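Local coordinates for CHAD domain protein (Streptomyces chartreusis, PDB 6RN5), which probably binds polyphosphate through its all-helical CHAD domain and also binds copper ions, as a phosin of a streptomycete, at residues Thr23-Tyr27 with Glu292-Pro297; Thr75-Leu79 with Ala226-Ala232. One frame throughout, in Å; residues are numbered along the deposited sequence.

Contact 1: Thr23-Tyr27 with Glu292-Pro297; sequences TLAGY and EAVSGP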
loop_
_atom_site.group_PDB
_atom_site.type_symbol
_atom_site.label_atom_id
_atom_site.label_comp_id
_atom_site.label_asym_id
_atom_site.label_seq_id
_atom_site.Cartn_x
_atom_site.Cartn_y
_atom_site.Cartn_z
ATOM N N THR A 23 -2.966 -10.029 -49.152
ATOM C CA THR A 23 -2.271 -9.256 -48.135
ATOM C C THR A 23 -1.998 -10.148 -46.931
ATOM O O THR A 23 -0.897 -10.130 -46.380
ATOM C CB THR A 23 -3.082 -8.030 -47.667
ATOM O OG1 THR A 23 -3.594 -7.349 -48.801
ATOM C CG2 THR A 23 -2.212 -7.022 -46.853
ATOM N N LEU A 24 -3.012 -10.918 -46.548
ATOM C CA LEU A 24 -2.926 -11.852 -45.434
ATOM C C LEU A 24 -1.826 -12.883 -45.688
ATOM O O LEU A 24 -1.079 -13.180 -44.778
ATOM C CB LEU A 24 -4.255 -12.583 -45.241
ATOM C CG LEU A 24 -4.306 -13.805 -44.344
ATOM C CD1 LEU A 24 -3.896 -13.421 -42.934
ATOM C CD2 LEU A 24 -5.728 -14.378 -44.349
ATOM N N ALA A 25 -1.773 -13.452 -46.899
ATOM C CA ALA A 25 -0.763 -14.426 -47.270
ATOM C C ALA A 25 0.626 -13.801 -47.183
ATOM O O ALA A 25 1.562 -14.453 -46.716
ATOM C CB ALA A 25 -0.989 -14.948 -48.667
ATOM N N GLY A 26 0.750 -12.570 -47.644
ATOM C CA GLY A 26 2.055 -11.859 -47.616
ATOM C C GLY A 26 2.517 -11.721 -46.172
ATOM O O GLY A 26 3.685 -11.932 -45.870
ATOM N N TYR A 27 1.599 -11.394 -45.264
ATOM C CA TYR A 27 1.951 -11.218 -43.855
ATOM C C TYR A 27 2.398 -12.536 -43.227
ATOM O O TYR A 27 3.463 -12.568 -42.562
ATOM C CB TYR A 27 0.800 -10.603 -43.071
ATOM C CG TYR A 27 1.105 -10.314 -41.626
ATOM C CD1 TYR A 27 1.995 -9.289 -41.255
ATOM C CD2 TYR A 27 0.526 -11.092 -40.609
ATOM C CE1 TYR A 27 2.273 -9.047 -39.894
ATOM C CE2 TYR A 27 0.805 -10.862 -39.263
ATOM C CZ TYR A 27 1.671 -9.842 -38.914
ATOM O OH TYR A 27 1.896 -9.618 -37.573
ATOM N N GLU A 292 -1.558 -5.141 -37.937
ATOM C CA GLU A 292 -0.344 -5.482 -38.720
ATOM C C GLU A 292 -0.691 -6.276 -40.001
ATOM O O GLU A 292 -0.208 -5.969 -41.081
ATOM C CB GLU A 292 0.630 -6.317 -37.885
ATOM C CG GLU A 292 1.305 -5.567 -36.747
ATOM C CD GLU A 292 2.522 -6.291 -36.223
ATOM O OE1 GLU A 292 2.933 -7.339 -36.791
ATOM O OE2 GLU A 292 3.104 -5.798 -35.237
ATOM N N ALA A 293 -1.500 -7.322 -39.872
ATOM C CA ALA A 293 -1.832 -8.170 -41.010
ATOM C C ALA A 293 -2.500 -7.420 -42.174
ATOM O O ALA A 293 -2.272 -7.702 -43.375
ATOM C CB ALA A 293 -2.732 -9.315 -40.524
ATOM N N VAL A 294 -3.346 -6.470 -41.777
ATOM C CA VAL A 294 -4.162 -5.641 -42.650
ATOM C C VAL A 294 -3.302 -4.636 -43.380
ATOM O O VAL A 294 -3.584 -4.306 -44.506
ATOM C CB VAL A 294 -5.261 -4.931 -41.821
ATOM C CG1 VAL A 294 -5.743 -3.668 -42.468
ATOM C CG2 VAL A 294 -6.420 -5.909 -41.613
ATOM N N SER A 295 -2.272 -4.153 -42.717
ATOM C CA SER A 295 -1.254 -3.340 -43.341
ATOM C C SER A 295 -0.368 -4.190 -44.286
ATOM O O SER A 295 0.140 -3.702 -45.284
ATOM C CB SER A 295 -0.414 -2.717 -42.233
ATOM O OG SER A 295 0.671 -2.036 -42.793
ATOM N N GLY A 296 -0.181 -5.465 -43.933
ATOM C CA GLY A 296 0.536 -6.452 -44.750
ATOM C C GLY A 296 2.033 -6.576 -44.453
ATOM O O GLY A 296 2.542 -5.988 -43.476
ATOM N N PRO A 297 2.757 -7.353 -45.292
ATOM C CA PRO A 297 4.220 -7.378 -45.183
ATOM C C PRO A 297 4.830 -6.018 -45.619
ATOM O O PRO A 297 5.726 -5.485 -44.950
ATOM C CB PRO A 297 4.614 -8.491 -46.152
ATOM C CG PRO A 297 3.549 -8.487 -47.186
ATOM C CD PRO A 297 2.274 -8.148 -46.443
#
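Glu-292 meets Tyr-27 through a short hydrogen bond, which Tyr-27 OH donates to Glu-292 OE1 at 2.6 Å. The hydroxyl reaches this oxygen on its anti side, 31° out of the carboxylate plane. Ring and carboxylate stand nearly at right angles, 83° apart. The other oxygen, OE2, forms a salt bridge with Arg-68 of helix 56-75, so the carboxylate links three helices. A sulfate ion, probably from the crystallisation liquor, lies about 5 Å from the Glu-292 side chain.

Ala-293 sits against one face of the Tyr-27 ring. Its CA makes a CH-pi contact, 3.8 Å from the ring centroid, and its CB lies 3.7 Å from Tyr-27 CD2. The ring reaches this backbone because CG is anti to the backbone N (chi1 -177°). Here the first helix of the chain to be modelled, 21-42, packs against the end of helix 274-295 in the helical bundle of the CHAD fold.

The Ala-293 carbonyl points at Thr-23 CG2; Val-294 O lies beside the methyl, farther off. Thr-23 OG1 is turned to another partner, accepting from Thr-20 N.

Gly-296 is the first residue beyond the helix and has a positive phi. With no CB, its CA can sit 3.5 Å from Thr-23 CG2, and its backbone angles by themselves call for glycine.

Pro-297 then lies along the backbone of Gly-26 and Tyr-27. Its CG is 3.5 Å from Gly-26 C, and its CD is 3.5 Å from Tyr-27 N. Gly-26 has no side chain to hold the proline ring off.

Contact 2: Thr75-Leu79 with Ala226-Ala232; sequences TFQSL and ADLRPLA
The Phe-76 ring has the CG2 methyl of its neighbour Thr-75 on one face, and the carbonyl oxygen of Leu-228 at its edge, near the ring plane. The Arg-229 guanidinium has Asp-227 OD2 over one face, 3.0 Å above its plane and toward the rim. Leu-231 CB approaches Phe-76 obliquely, 3.8 Å from Phe-76 CD1. This is apolar packing between the turn joining helices 56-75 and 82-120 and the start of helix 229-244, in the helical CHAD fold. Asp-227 caps that start: its OD1 accepts from Arg-229 N at 3.1 Å, from above the carboxylate plane. The same OD1 forms a salt bridge with Arg-229 NE, whose hydrogen bond is bent and weak.

Leu-79 touches the other segment with both methyls. Its CD1 meets Leu-228 CD2 at 3.6 Å, while CD2 lies 3.9 Å from Ala-226 CB. Leu-231 CD1 comes within 3.8 Å of Leu-79 CG. It also touches the side chain of Ser-78. The Leu-231 chain has CG anti to its carbonyl carbon (chi1 -60°), which carries its methyls to Ser-78 and Leu-79.

One water bridges the two backbones, donating to Thr-75 O and to Leu-231 O, each at 2.7 Å.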
loop_
_atom_site.group_PDB
_atom_site.type_symbol
_atom_site.label_atom_id
_atom_site.label_comp_id
_atom_site.label_asym_id
_atom_site.label_seq_id
_atom_site.Cartn_x
_atom_site.Cartn_y
_atom_site.Cartn_z
ATOM N N THR A 75 -7.607 -14.831 -35.782
ATOM C CA THR A 75 -8.396 -13.693 -36.278
ATOM C C THR A 75 -8.955 -13.947 -37.682
ATOM O O THR A 75 -10.084 -13.517 -37.998
ATOM C CB THR A 75 -7.535 -12.406 -36.280
ATOM O OG1 THR A 75 -7.074 -12.141 -34.955
ATOM C CG2 THR A 75 -8.317 -11.219 -36.768
ATOM N N PHE A 76 -8.141 -14.604 -38.524
ATOM C CA PHE A 76 -8.415 -14.743 -39.961
ATOM C C PHE A 76 -8.611 -16.193 -40.323
ATOM O O PHE A 76 -8.421 -16.604 -41.471
ATOM C CB PHE A 76 -7.278 -14.127 -40.811
ATOM C CG PHE A 76 -6.999 -12.663 -40.510
ATOM C CD1 PHE A 76 -7.748 -11.646 -41.111
ATOM C CD2 PHE A 76 -5.962 -12.292 -39.648
ATOM C CE1 PHE A 76 -7.463 -10.294 -40.840
ATOM C CE2 PHE A 76 -5.685 -10.944 -39.371
ATOM C CZ PHE A 76 -6.433 -9.952 -39.955
ATOM N N GLN A 77 -9.049 -16.954 -39.332
ATOM C CA GLN A 77 -9.250 -18.371 -39.485
ATOM C C GLN A 77 -10.229 -18.648 -40.595
ATOM O O GLN A 77 -10.070 -19.628 -41.287
ATOM C CB GLN A 77 -9.785 -19.030 -38.210
ATOM C CG GLN A 77 -9.781 -20.554 -38.327
ATOM C CD GLN A 77 -9.926 -21.277 -37.002
ATOM O OE1 GLN A 77 -10.944 -21.911 -36.770
ATOM N NE2 GLN A 77 -8.899 -21.185 -36.120
ATOM N N SER A 78 -11.220 -17.782 -40.782
ATOM C CA SER A 78 -12.242 -18.059 -41.808
ATOM C C SER A 78 -11.665 -18.015 -43.211
ATOM O O SER A 78 -12.256 -18.566 -44.101
ATOM C CB SER A 78 -13.418 -17.077 -41.697
ATOM O OG SER A 78 -12.960 -15.748 -41.690
ATOM N N LEU A 79 -10.526 -17.351 -43.425
ATOM C CA LEU A 79 -9.914 -17.315 -44.764
ATOM C C LEU A 79 -8.879 -18.420 -45.028
ATOM O O LEU A 79 -8.272 -18.422 -46.070
ATOM C CB LEU A 79 -9.294 -15.933 -45.033
ATOM C CG LEU A 79 -10.359 -14.823 -45.010
ATOM C CD1 LEU A 79 -9.721 -13.544 -45.456
ATOM C CD2 LEU A 79 -11.531 -15.139 -45.923
ATOM N N ALA A 226 -11.443 -11.702 -50.790
ATOM C CA ALA A 226 -12.147 -11.237 -49.568
ATOM C C ALA A 226 -11.447 -10.055 -48.887
ATOM O O ALA A 226 -10.223 -9.984 -48.864
ATOM C CB ALA A 226 -12.344 -12.376 -48.581
ATOM N N ASP A 227 -12.248 -9.127 -48.367
ATOM C CA ASP A 227 -11.761 -7.914 -47.711
ATOM C C ASP A 227 -11.337 -8.356 -46.300
ATOM O O ASP A 227 -12.108 -9.009 -45.623
ATOM C CB ASP A 227 -12.911 -6.883 -47.679
ATOM C CG ASP A 227 -12.514 -5.512 -47.071
ATOM O OD1 ASP A 227 -11.351 -5.233 -46.621
ATOM O OD2 ASP A 227 -13.435 -4.676 -47.042
ATOM N N LEU A 228 -10.104 -8.055 -45.883
ATOM C CA LEU A 228 -9.660 -8.370 -44.503
ATOM C C LEU A 228 -10.243 -7.464 -43.424
ATOM O O LEU A 228 -10.256 -7.840 -42.257
ATOM C CB LEU A 228 -8.154 -8.239 -44.370
ATOM C CG LEU A 228 -7.257 -9.097 -45.218
ATOM C CD1 LEU A 228 -5.820 -8.920 -44.697
ATOM C CD2 LEU A 228 -7.726 -10.558 -45.182
ATOM N N ARG A 229 -10.738 -6.295 -43.777
ATOM C CA ARG A 229 -11.148 -5.344 -42.746
ATOM C C ARG A 229 -12.265 -5.755 -41.813
ATOM O O ARG A 229 -12.192 -5.477 -40.647
ATOM C CB ARG A 229 -11.432 -3.989 -43.345
ATOM C CG ARG A 229 -10.139 -3.355 -43.863
ATOM C CD ARG A 229 -10.435 -2.177 -44.776
ATOM N NE ARG A 229 -10.675 -2.645 -46.138
ATOM C CZ ARG A 229 -11.356 -1.988 -47.074
ATOM N NH1 ARG A 229 -11.494 -2.516 -48.290
ATOM N NH2 ARG A 229 -11.912 -0.817 -46.805
ATOM N N PRO A 230 -13.288 -6.437 -42.314
ATOM C CA PRO A 230 -14.343 -6.894 -41.423
ATOM C C PRO A 230 -13.827 -7.874 -40.361
ATOM O O PRO A 230 -14.300 -7.865 -39.221
ATOM C CB PRO A 230 -15.325 -7.597 -42.377
ATOM C CG PRO A 230 -15.018 -7.018 -43.709
ATOM C CD PRO A 230 -13.532 -6.814 -43.698
ATOM N N LEU A 231 -12.851 -8.695 -40.731
ATOM C CA LEU A 231 -12.220 -9.611 -39.757
ATOM C C LEU A 231 -11.418 -8.901 -38.678
ATOM O O LEU A 231 -11.512 -9.261 -37.530
ATOM C CB LEU A 231 -11.350 -10.647 -40.463
ATOM C CG LEU A 231 -12.167 -11.493 -41.444
ATOM C CD1 LEU A 231 -11.326 -12.523 -42.181
ATOM C CD2 LEU A 231 -13.316 -12.168 -40.688
ATOM N N ALA A 232 -10.638 -7.915 -39.074
ATOM C CA ALA A 232 -9.916 -7.056 -38.152
ATOM C C ALA A 232 -10.855 -6.324 -37.223
ATOM O O ALA A 232 -10.579 -6.224 -36.035
ATOM C CB ALA A 232 -9.069 -6.050 -38.911
HETATM O O HOH W 1 -11.683 -11.856 -36.691
#

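How the contacts relate
Contacts 1 and 2 are neighbours, with centres 11 Å apart on the same side of the chain's centre. Both are partly buried and lie away from the copper and carbonate sites. Contact 1 joins helix 21-42 to the end of helix 274-295. Contact 2 joins the turn after helix 56-75 to the start of helix 229-244. Phe-76 touches both segments of contact 1, through Ala-293 and Leu-24. Val-294 also packs on Ala-232, and Leu-24 on Leu-228 and Leu-79. Their chemistry differs: contact 1 has a direct side-chain hydrogen bond at its polar end, whereas contact 2 is joined by leucine and phenylalanine packing and a bridging water.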